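Local structure of FACT-Spt16 (Cicer arietinum, 5CE6) at residues S38-D41 / D42-D46; V221-K224 / L225-I229; S23-L26 / N27-Q30. The protein forms the Spt16 subunit of the histone chaperone complex FACT, its N-terminal domain pairing a metallopeptidase-like fold with probable binding of histones H3-H4. All blocks are in the same frame, centred on the assembly; numbering follows the deposited sequence.

Interaction 1: S38-D41 / D42-D46; sequences SHWD and DRRTD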
loop_
_atom_site.group_PDB
_atom_site.type_symbol
_atom_site.label_atom_id
_atom_site.label_comp_id
_atom_site.label_asym_id
_atom_site.label_seq_id
_atom_site.Cartn_x
_atom_site.Cartn_y
_atom_site.Cartn_z
ATOM N N SER A 38 -13.195 -15.474 13.081
ATOM C CA SER A 38 -13.425 -16.659 12.258
ATOM C C SER A 38 -12.154 -17.110 11.550
ATOM O O SER A 38 -11.792 -18.289 11.591
ATOM C CB SER A 38 -14.517 -16.384 11.226
ATOM O OG SER A 38 -15.789 -16.346 11.848
ATOM N N HIS A 39 -11.482 -16.158 10.911
ATOM C CA HIS A 39 -10.283 -16.436 10.121
ATOM C C HIS A 39 -9.184 -16.923 11.052
ATOM O O HIS A 39 -8.477 -17.895 10.756
ATOM C CB HIS A 39 -9.847 -15.172 9.379
ATOM C CG HIS A 39 -8.847 -15.415 8.295
ATOM N ND1 HIS A 39 -7.505 -15.607 8.549
ATOM C CD2 HIS A 39 -8.986 -15.476 6.949
ATOM C CE1 HIS A 39 -6.863 -15.785 7.407
ATOM N NE2 HIS A 39 -7.741 -15.713 6.419
ATOM N N TRP A 40 -9.065 -16.244 12.193
ATOM C CA TRP A 40 -8.098 -16.593 13.219
ATOM C C TRP A 40 -8.308 -18.047 13.629
ATOM O O TRP A 40 -7.360 -18.826 13.705
ATOM C CB TRP A 40 -8.281 -15.654 14.417
ATOM C CG TRP A 40 -7.334 -15.853 15.548
ATOM C CD1 TRP A 40 -6.225 -16.650 15.574
ATOM C CD2 TRP A 40 -7.414 -15.239 16.839
ATOM N NE1 TRP A 40 -5.615 -16.574 16.808
ATOM C CE2 TRP A 40 -6.329 -15.709 17.602
ATOM C CE3 TRP A 40 -8.310 -14.337 17.425
ATOM C CZ2 TRP A 40 -6.103 -15.304 18.918
ATOM C CZ3 TRP A 40 -8.087 -13.932 18.733
ATOM C CH2 TRP A 40 -6.997 -14.418 19.466
ATOM N N ASP A 41 -9.561 -18.418 13.861
ATOM C CA ASP A 41 -9.871 -19.768 14.310
ATOM C C ASP A 41 -9.681 -20.777 13.181
ATOM O O ASP A 41 -9.115 -21.851 13.391
ATOM C CB ASP A 41 -11.301 -19.842 14.838
ATOM C CG ASP A 41 -11.591 -21.155 15.548
ATOM O OD1 ASP A 41 -10.752 -21.589 16.373
ATOM O OD2 ASP A 41 -12.654 -21.753 15.274
ATOM N N ASP A 42 -10.151 -20.419 11.990
ATOM C CA ASP A 42 -10.076 -21.305 10.828
ATOM C C ASP A 42 -8.636 -21.657 10.473
ATOM O O ASP A 42 -8.331 -22.800 10.129
ATOM C CB ASP A 42 -10.746 -20.658 9.609
ATOM C CG ASP A 42 -12.257 -20.561 9.749
ATOM O OD1 ASP A 42 -12.820 -21.269 10.600
ATOM O OD2 ASP A 42 -12.876 -19.775 8.994
ATOM N N ARG A 43 -7.753 -20.666 10.565
ATOM C CA ARG A 43 -6.371 -20.820 10.129
ATOM C C ARG A 43 -5.370 -20.549 11.251
ATOM O O ARG A 43 -4.312 -19.968 11.010
ATOM C CB ARG A 43 -6.096 -19.880 8.952
ATOM C CG ARG A 43 -7.082 -20.037 7.806
ATOM C CD ARG A 43 -6.849 -21.342 7.063
ATOM N NE ARG A 43 -5.574 -21.332 6.353
ATOM C CZ ARG A 43 -5.407 -20.828 5.133
ATOM N NH1 ARG A 43 -6.435 -20.289 4.490
ATOM N NH2 ARG A 43 -4.215 -20.857 4.557
ATOM N N ARG A 44 -5.694 -20.997 12.465
ATOM C CA ARG A 44 -4.868 -20.712 13.642
ATOM C C ARG A 44 -3.406 -21.154 13.479
ATOM O O ARG A 44 -2.480 -20.373 13.699
ATOM C CB ARG A 44 -5.494 -21.338 14.898
ATOM C CG ARG A 44 -4.949 -20.786 16.210
ATOM C CD ARG A 44 -5.707 -21.340 17.410
ATOM N NE ARG A 44 -7.142 -21.070 17.330
ATOM C CZ ARG A 44 -7.732 -19.981 17.818
ATOM N NH1 ARG A 44 -7.013 -19.047 18.426
ATOM N NH2 ARG A 44 -9.047 -19.823 17.701
ATOM N N THR A 45 -3.208 -22.403 13.072
ATOM C CA THR A 45 -1.871 -22.966 12.929
ATOM C C THR A 45 -1.174 -22.475 11.664
ATOM O O THR A 45 0.022 -22.178 11.668
ATOM C CB THR A 45 -1.938 -24.499 12.880
ATOM O OG1 THR A 45 -2.551 -24.988 14.078
ATOM C CG2 THR A 45 -0.548 -25.089 12.754
ATOM N N ASP A 46 -1.941 -22.384 10.584
ATOM C CA ASP A 46 -1.392 -22.165 9.253
ATOM C C ASP A 46 -0.954 -20.723 9.007
ATOM O O ASP A 46 0.077 -20.480 8.383
ATOM C CB ASP A 46 -2.428 -22.586 8.207
ATOM C CG ASP A 46 -1.795 -23.048 6.910
ATOM O OD1 ASP A 46 -0.577 -23.332 6.904
ATOM O OD2 ASP A 46 -2.525 -23.141 5.900
HETATM O O HOH W 1 -13.597 -21.584 13.000
HETATM O O HOH W 2 -8.404 -23.094 15.892
#
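Trp-40 and Arg-44 both carry CG anti to the backbone nitrogen (chi1 -178° and -164°), and the arginine, extended as far as CD, then bends at chi3 so that its head group comes back over the indole. The result is a cation-pi pair at the C-terminal end of helix 26-42, in the N-terminal lobe of Spt16. CZ of Arg-44 stands 4.3 Å from the centroid of the five-membered ring of Trp-40. The two planes are not stacked flat but tilted by 44°, with NH1 dipping toward the rim of the ring, 3.3 Å from Trp-40 NE1. These two nitrogens are both donors, and both are hydrogen-bonded to the backbone oxygen of Ser-51, in the loop that follows, which probably accounts for their closeness.

The other terminal nitrogen turns to Asp-41. A nearly straight salt bridge of 2.8 Å joins Arg-44 NH2 to Asp-41 OD1, which lies in the guanidinium plane and is approached on its anti side. Water 2 closes a ring beside it, donating to Asp-41 OD1 and accepting from Arg-44 NE, so that the guanidinium is held at its edge as well as over its face.

The last helical backbone bonds come just before this pair, Asp-42 N reaching Ser-38 O at 2.7 Å and Arg-43 N reaching His-39 O at 2.9 Å. Arg-43 is nevertheless the residue at which the chain leaves helical geometry. Its CG lies obliquely against the imidazole of His-39, whose ND1 is hydrogen-bonded to Trp-48 NE1. Beyond that point the Arg-43 chain folds at chi2 and chi3, and NH2 makes a salt bridge to Asp-46 OD2, 3.1 Å away, coming from above the carboxylate plane.

Interaction 2: V221-K224 / L225-I229; sequences VVTK and LENVI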
loop_
_atom_site.group_PDB
_atom_site.type_symbol
_atom_site.label_atom_id
_atom_site.label_comp_id
_atom_site.label_asym_id
_atom_site.label_seq_id
_atom_site.Cartn_x
_atom_site.Cartn_y
_atom_site.Cartn_z
ATOM N N VAL A 221 -0.746 16.524 -14.205
ATOM C CA VAL A 221 0.642 16.174 -14.504
ATOM C C VAL A 221 0.974 16.255 -15.989
ATOM O O VAL A 221 1.943 16.905 -16.372
ATOM C CB VAL A 221 1.044 14.797 -13.945
ATOM C CG1 VAL A 221 2.492 14.481 -14.311
ATOM C CG2 VAL A 221 0.867 14.779 -12.429
ATOM N N VAL A 222 0.169 15.614 -16.832
ATOM C CA VAL A 222 0.470 15.614 -18.260
ATOM C C VAL A 222 0.477 17.032 -18.827
ATOM O O VAL A 222 1.410 17.425 -19.524
ATOM C CB VAL A 222 -0.475 14.698 -19.048
ATOM C CG1 VAL A 222 -0.318 14.933 -20.534
ATOM C CG2 VAL A 222 -0.206 13.232 -18.691
ATOM N N THR A 223 -0.537 17.811 -18.470
ATOM C CA THR A 223 -0.648 19.206 -18.888
ATOM C C THR A 223 0.520 20.056 -18.391
ATOM O O THR A 223 1.049 20.897 -19.125
ATOM C CB THR A 223 -1.963 19.820 -18.371
ATOM O OG1 THR A 223 -3.066 19.072 -18.893
ATOM C CG2 THR A 223 -2.093 21.278 -18.802
ATOM N N LYS A 224 0.916 19.839 -17.139
ATOM C CA LYS A 224 2.008 20.602 -16.549
ATOM C C LYS A 224 3.317 20.305 -17.271
ATOM O O LYS A 224 4.056 21.222 -17.644
ATOM C CB LYS A 224 2.130 20.276 -15.057
ATOM C CG LYS A 224 3.280 20.985 -14.349
ATOM C CD LYS A 224 3.061 22.487 -14.291
ATOM C CE LYS A 224 3.915 23.122 -13.214
ATOM N NZ LYS A 224 3.686 24.593 -13.111
ATOM N N LEU A 225 3.600 19.019 -17.474
ATOM C CA LEU A 225 4.822 18.618 -18.170
ATOM C C LEU A 225 4.849 19.180 -19.586
ATOM O O LEU A 225 5.867 19.736 -20.013
ATOM C CB LEU A 225 4.980 17.095 -18.185
ATOM C CG LEU A 225 5.182 16.424 -16.827
ATOM C CD1 LEU A 225 5.249 14.912 -16.975
ATOM C CD2 LEU A 225 6.439 16.951 -16.127
ATOM N N GLU A 226 3.731 19.058 -20.302
ATOM C CA GLU A 226 3.638 19.604 -21.661
ATOM C C GLU A 226 3.914 21.106 -21.704
ATOM O O GLU A 226 4.632 21.581 -22.587
ATOM C CB GLU A 226 2.273 19.301 -22.294
ATOM C CG GLU A 226 2.058 17.820 -22.569
ATOM C CD GLU A 226 0.697 17.514 -23.165
ATOM O OE1 GLU A 226 -0.141 18.435 -23.258
ATOM O OE2 GLU A 226 0.475 16.342 -23.537
ATOM N N ASN A 227 3.342 21.852 -20.762
ATOM C CA ASN A 227 3.552 23.297 -20.692
ATOM C C ASN A 227 5.009 23.646 -20.384
ATOM O O ASN A 227 5.586 24.553 -20.989
ATOM C CB ASN A 227 2.643 23.923 -19.629
ATOM C CG ASN A 227 1.181 23.965 -20.051
ATOM O OD1 ASN A 227 0.820 23.509 -21.137
ATOM N ND2 ASN A 227 0.331 24.512 -19.182
ATOM N N VAL A 228 5.594 22.919 -19.436
ATOM C CA VAL A 228 6.985 23.138 -19.035
ATOM C C VAL A 228 7.963 22.882 -20.186
ATOM O O VAL A 228 8.881 23.669 -20.419
ATOM C CB VAL A 228 7.360 22.268 -17.808
ATOM C CG1 VAL A 228 8.878 22.133 -17.675
ATOM C CG2 VAL A 228 6.760 22.860 -16.537
ATOM N N ILE A 229 7.758 21.787 -20.905
ATOM C CA ILE A 229 8.618 21.454 -22.034
ATOM C C ILE A 229 8.415 22.453 -23.179
ATOM O O ILE A 229 9.378 22.900 -23.810
ATOM C CB ILE A 229 8.388 20.003 -22.500
ATOM C CG1 ILE A 229 8.769 19.030 -21.383
ATOM C CG2 ILE A 229 9.183 19.703 -23.772
ATOM C CD1 ILE A 229 8.166 17.644 -21.534
#
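Glu-226 runs back along Val-222, one turn earlier in the same helix, and can be traced atom by atom. Its CB lies 3.5 Å from Val-222 O. With CG beside the backbone nitrogen (chi1 -67°), that methylene passes still closer to the same Val-222 oxygen, at 3.1 Å. The chain then stays extended, which carries CD between Val-222 O, 3.7 Å away, and the CG1 methyl of the valine. At the tip the two oxygens part: OE1 is only within 4.2 Å of Val-222 O, while OE2 rests 3.4 Å from Val-222 CG1, and its polar need is met elsewhere, by a hydrogen bond to the hydroxyl of Tyr-456.

This is the i to i+4 spacing of an alpha-helix, here near the end of helix 200-230, in the metallopeptidase-like (M24, "pita-bread") part of Spt16. Four consecutive backbone bonds of this spacing cross the contact, from Leu-225 N to Val-221 O through to Val-228 N to Lys-224 O.

On the buried flank Leu-225 lies side by side with Val-221, CD1 meeting CG1 of the valine at 3.9 Å; Leu-225 also touches Phe-317 of strand 309-319, and Val-221 touches Thr-244 of helix 237-249. On the exposed flank Asn-227 points the same way as Thr-223, its CG 3.2 Å from Thr-223 O and its ND2 4.1 Å from Thr-223 CG2.

Interaction 3: S23-L26 / N27-Q30; sequences SIDL and NTFQ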
loop_
_atom_site.group_PDB
_atom_site.type_symbol
_atom_site.label_atom_id
_atom_site.label_comp_id
_atom_site.label_asym_id
_atom_site.label_seq_id
_atom_site.Cartn_x
_atom_site.Cartn_y
_atom_site.Cartn_z
ATOM N N SER A 23 -19.343 8.420 15.595
ATOM C CA SER A 23 -17.955 8.156 15.224
ATOM C C SER A 23 -17.757 6.764 14.623
ATOM O O SER A 23 -17.591 6.621 13.412
ATOM C CB SER A 23 -17.026 8.351 16.426
ATOM O OG SER A 23 -16.269 9.542 16.303
ATOM N N ILE A 24 -17.776 5.737 15.470
ATOM C CA ILE A 24 -17.473 4.377 15.015
ATOM C C ILE A 24 -18.665 3.669 14.371
ATOM O O ILE A 24 -19.740 3.575 14.957
ATOM C CB ILE A 24 -16.889 3.502 16.151
ATOM C CG1 ILE A 24 -15.501 4.017 16.552
ATOM C CG2 ILE A 24 -16.792 2.039 15.711
ATOM C CD1 ILE A 24 -14.935 3.352 17.801
ATOM N N ASP A 25 -18.455 3.187 13.149
ATOM C CA ASP A 25 -19.436 2.370 12.453
ATOM C C ASP A 25 -19.538 1.016 13.154
ATOM O O ASP A 25 -18.701 0.139 12.937
ATOM C CB ASP A 25 -18.983 2.187 11.001
ATOM C CG ASP A 25 -20.061 1.607 10.114
ATOM O OD1 ASP A 25 -20.757 0.657 10.533
ATOM O OD2 ASP A 25 -20.202 2.108 8.981
ATOM N N LEU A 26 -20.559 0.849 13.991
ATOM C CA LEU A 26 -20.716 -0.372 14.784
ATOM C C LEU A 26 -21.034 -1.617 13.954
ATOM O O LEU A 26 -20.638 -2.723 14.319
ATOM C CB LEU A 26 -21.770 -0.183 15.881
ATOM C CG LEU A 26 -21.451 0.878 16.938
ATOM C CD1 LEU A 26 -22.476 0.871 18.048
ATOM C CD2 LEU A 26 -20.059 0.680 17.511
ATOM N N ASN A 27 -21.749 -1.441 12.845
ATOM C CA ASN A 27 -22.098 -2.559 11.970
ATOM C C ASN A 27 -20.859 -3.132 11.299
ATOM O O ASN A 27 -20.656 -4.348 11.261
ATOM C CB ASN A 27 -23.118 -2.111 10.915
ATOM C CG ASN A 27 -23.788 -3.279 10.210
ATOM O OD1 ASN A 27 -23.125 -4.217 9.759
ATOM N ND2 ASN A 27 -25.112 -3.226 10.108
ATOM N N THR A 28 -20.030 -2.239 10.773
ATOM C CA THR A 28 -18.766 -2.625 10.159
ATOM C C THR A 28 -17.851 -3.297 11.182
ATOM O O THR A 28 -17.245 -4.330 10.898
ATOM C CB THR A 28 -18.057 -1.401 9.567
ATOM O OG1 THR A 28 -18.806 -0.926 8.442
ATOM C CG2 THR A 28 -16.652 -1.760 9.123
ATOM N N PHE A 29 -17.767 -2.707 12.372
ATOM C CA PHE A 29 -16.970 -3.266 13.459
ATOM C C PHE A 29 -17.378 -4.713 13.748
ATOM O O PHE A 29 -16.525 -5.595 13.840
ATOM C CB PHE A 29 -17.118 -2.412 14.723
ATOM C CG PHE A 29 -16.495 -3.028 15.941
ATOM C CD1 PHE A 29 -15.119 -3.003 16.121
ATOM C CD2 PHE A 29 -17.282 -3.626 16.913
ATOM C CE1 PHE A 29 -14.541 -3.576 17.236
ATOM C CE2 PHE A 29 -16.711 -4.197 18.038
ATOM C CZ PHE A 29 -15.342 -4.169 18.201
ATOM N N GLN A 30 -18.681 -4.959 13.863
ATOM C CA GLN A 30 -19.181 -6.300 14.177
ATOM C C GLN A 30 -18.857 -7.305 13.078
ATOM O O GLN A 30 -18.395 -8.414 13.351
ATOM C CB GLN A 30 -20.695 -6.279 14.423
ATOM C CG GLN A 30 -21.112 -5.657 15.737
ATOM C CD GLN A 30 -22.615 -5.677 15.938
ATOM O OE1 GLN A 30 -23.178 -6.671 16.397
ATOM N NE2 GLN A 30 -23.275 -4.578 15.586
#
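Asp-25 is where the 23-26 segment first meets the helix it introduces, and it does so as the N-cap of helix 26-42. Its CG is anti to the backbone nitrogen (chi1 -168°), a torsion that swings the carboxylate over the opening turn. There OD1 accepts from Thr-28 N at 3.0 Å in a nearly straight bond, the donor arriving from well above the carboxylate plane. The negative charge so placed at a helix N terminus is probably stabilised by the helix dipole. Thr-28 crosses the aspartate at about a right angle, with OG1 3.3 Å from Asp-25 CG. The carbonyl of the same aspartate starts the regular bonding, accepting from Phe-29 N at 3.0 Å.

Leu-26 follows as the first helical residue. Its oxygen accepts from Gln-30 N at 3.0 Å and, weakly, from Gln-30 NE2 at 3.5 Å; it also lies at the edge of the Phe-29 ring.

Around this start, Leu-26 and Gln-30 rest on Pro-112 of helix 110-117, while Phe-29 reaches Ala-113 of that helix and, with Ile-24, packs against Leu-78 of helix 69-78.

In the fold
From the N terminus the chain meets interaction 3 first, where a loop turns into helix 26-42 against helices 69-78 and 110-117, and then interaction 1, where the same helix ends and the chain heads for strand 53-58. The two mark the ends of one rod in the N-terminal lobe, their centres about 23 Å apart. Interaction 2 comes much later, near the end of helix 200-230 in the M24 region, against strand 309-319 and helix 237-249, its centre about 51 Å from that of interaction 1 and on the opposite side of the chain's centre. Each contact is local; they follow in series, neither nesting nor crossing, and none touches another.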